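Local coordinates for ABC transporter, periplasmic solute-binding protein (Rhizobium meliloti, PDB 4WED) that probably captures a solute, such as a peptide or a nickel complex, in the periplasm and delivers it to an ABC transporter, at residues His311-Pro316 against Pro495-His500. Numbering follows the deposited sequence.
Sequences HGYAKP and PSIWAH
Tyr313 OH is hydrogen-bonded to Glu260, and Lys257, on the same helix 253-261, makes a cation-pi contact with the tyrosine ring, while CB and CD2 of Tyr313 pack against 495-500. A tyrosine suits this place because it is greasy along the ring and polar at the tip. With CG beside the backbone N (chi1 -81°), the ring reaches Ile497, whose CD1 approaches CD2 of Tyr313 obliquely at 3.9 Å; the two side chains cross at about a right angle. The branched, wholly apolar isoleucine suits a buried place facing that ring.

Pro495, whose compact apolar ring suits its buried site, lies against the backbone of Tyr313 and Ala314. Its CB is 3.7 Å from Tyr313 O, a van der Waals contact, and its CG is 4.1 Å from Tyr313 CB. Ala314, small enough for this buried spot, brings its CB to 3.9 Å from Pro495 CD. Replacing Pro495 by an alanine is likely to leave the Ala314 methyl without the CD, and Tyr313 CB without the CG, that pack on them.

Val268 of strand 265-269 touches both Tyr313 and Pro495. Helix 302-310 leads through a turn into strand 315-316, where the backbone of Lys315 bonds to that of Tyr493, on strand 488-500, in an antiparallel sheet consistent with the periplasmic-binding-protein fold.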
loop_
_atom_site.group_PDB
_atom_site.type_symbol
_atom_site.label_atom_id
_atom_site.label_comp_id
_atom_site.label_asym_id
_atom_site.label_seq_id
_atom_site.Cartn_x
_atom_site.Cartn_y
_atom_site.Cartn_z
ATOM N N HIS A 311 -1.551 10.415 -17.067
ATOM C CA HIS A 311 -1.515 11.827 -17.433
ATOM C C HIS A 311 -0.336 12.587 -16.846
ATOM O O HIS A 311 -0.471 13.751 -16.516
ATOM C CB HIS A 311 -2.812 12.536 -17.037
ATOM C CG HIS A 311 -3.931 12.326 -17.997
ATOM N ND1 HIS A 311 -4.943 11.426 -17.768
ATOM C CD2 HIS A 311 -4.185 12.881 -19.204
ATOM C CE1 HIS A 311 -5.790 11.449 -18.782
ATOM N NE2 HIS A 311 -5.349 12.319 -19.670
ATOM N N GLY A 312 0.815 11.927 -16.745
ATOM C CA GLY A 312 2.038 12.551 -16.288
ATOM C C GLY A 312 2.191 12.562 -14.788
ATOM O O GLY A 312 3.195 13.010 -14.283
ATOM N N TYR A 313 1.198 12.075 -14.072
ATOM C CA TYR A 313 1.195 12.160 -12.623
ATOM C C TYR A 313 2.072 11.091 -11.893
ATOM O O TYR A 313 2.445 11.282 -10.725
ATOM C CB TYR A 313 -0.233 11.985 -12.136
ATOM C CG TYR A 313 -1.132 13.189 -12.196
ATOM C CD1 TYR A 313 -0.710 14.441 -11.736
ATOM C CD2 TYR A 313 -2.463 13.075 -12.663
ATOM C CE1 TYR A 313 -1.565 15.542 -11.775
ATOM C CE2 TYR A 313 -3.312 14.172 -12.701
ATOM C CZ TYR A 313 -2.865 15.395 -12.248
ATOM O OH TYR A 313 -3.712 16.484 -12.254
ATOM N N ALA A 314 2.316 9.964 -12.561
ATOM C CA ALA A 314 3.084 8.865 -12.030
ATOM C C ALA A 314 4.598 9.108 -12.101
ATOM O O ALA A 314 5.115 9.651 -13.087
ATOM C CB ALA A 314 2.731 7.604 -12.777
ATOM N N LYS A 315 5.307 8.706 -11.048
ATOM C CA LYS A 315 6.767 8.837 -10.981
ATOM C C LYS A 315 7.413 7.553 -11.511
ATOM O O LYS A 315 7.055 6.466 -11.092
ATOM C CB LYS A 315 7.194 9.104 -9.551
ATOM C CG LYS A 315 8.609 9.646 -9.400
ATOM C CD LYS A 315 9.249 9.271 -8.051
ATOM N N PRO A 316 8.324 7.670 -12.482
ATOM C CA PRO A 316 9.037 6.492 -12.991
ATOM C C PRO A 316 9.742 5.786 -11.858
ATOM O O PRO A 316 10.202 6.433 -10.940
ATOM C CB PRO A 316 10.076 7.082 -13.956
ATOM C CG PRO A 316 9.434 8.335 -14.452
ATOM C CD PRO A 316 8.597 8.870 -13.296
ATOM N N PRO A 495 0.450 6.751 -8.657
ATOM C CA PRO A 495 0.190 7.890 -7.777
ATOM C C PRO A 495 -1.206 7.845 -7.159
ATOM O O PRO A 495 -2.080 7.109 -7.618
ATOM C CB PRO A 495 0.290 9.056 -8.730
ATOM C CG PRO A 495 -0.357 8.505 -9.966
ATOM C CD PRO A 495 -0.014 7.038 -10.028
ATOM N N SER A 496 -1.381 8.625 -6.099
ATOM C CA SER A 496 -2.645 8.719 -5.383
ATOM C C SER A 496 -3.041 10.163 -5.385
ATOM O O SER A 496 -2.278 11.047 -4.963
ATOM C CB SER A 496 -2.488 8.241 -3.937
ATOM O OG SER A 496 -3.747 8.089 -3.292
ATOM N N ILE A 497 -4.235 10.409 -5.872
ATOM C CA ILE A 497 -4.629 11.753 -6.220
ATOM C C ILE A 497 -5.814 12.181 -5.401
ATOM O O ILE A 497 -6.832 11.492 -5.372
ATOM C CB ILE A 497 -4.983 11.831 -7.691
ATOM C CG1 ILE A 497 -3.779 11.369 -8.519
ATOM C CG2 ILE A 497 -5.400 13.258 -8.075
ATOM C CD1 ILE A 497 -4.175 10.927 -9.914
ATOM N N TRP A 498 -5.644 13.315 -4.730
ATOM C CA TRP A 498 -6.694 13.965 -3.958
ATOM C C TRP A 498 -6.971 15.334 -4.518
ATOM O O TRP A 498 -6.101 15.934 -5.127
ATOM C CB TRP A 498 -6.282 14.061 -2.492
ATOM C CG TRP A 498 -6.328 12.737 -1.775
ATOM C CD1 TRP A 498 -5.425 11.718 -1.858
ATOM C CD2 TRP A 498 -7.343 12.298 -0.886
ATOM N NE1 TRP A 498 -5.822 10.652 -1.077
ATOM C CE2 TRP A 498 -7.004 10.987 -0.469
ATOM C CE3 TRP A 498 -8.529 12.868 -0.418
ATOM C CZ2 TRP A 498 -7.793 10.267 0.428
ATOM C CZ3 TRP A 498 -9.322 12.146 0.462
ATOM C CH2 TRP A 498 -8.945 10.860 0.883
ATOM N N ALA A 499 -8.208 15.811 -4.394
ATOM C CA ALA A 499 -8.471 17.226 -4.602
ATOM C C ALA A 499 -9.267 17.778 -3.443
ATOM O O ALA A 499 -10.083 17.073 -2.878
ATOM C CB ALA A 499 -9.175 17.471 -5.914
ATOM N N HIS A 500 -8.994 19.029 -3.076
ATOM C CA HIS A 500 -9.774 19.769 -2.094
ATOM C C HIS A 500 -10.210 21.123 -2.614
ATOM O O HIS A 500 -9.758 21.611 -3.672
ATOM C CB HIS A 500 -8.987 20.000 -0.796
ATOM C CG HIS A 500 -7.697 20.756 -0.957
ATOM N ND1 HIS A 500 -7.638 22.125 -1.150
ATOM C CD2 HIS A 500 -6.415 20.330 -0.909
ATOM C CE1 HIS A 500 -6.371 22.498 -1.240
ATOM N NE2 HIS A 500 -5.607 21.428 -1.080
#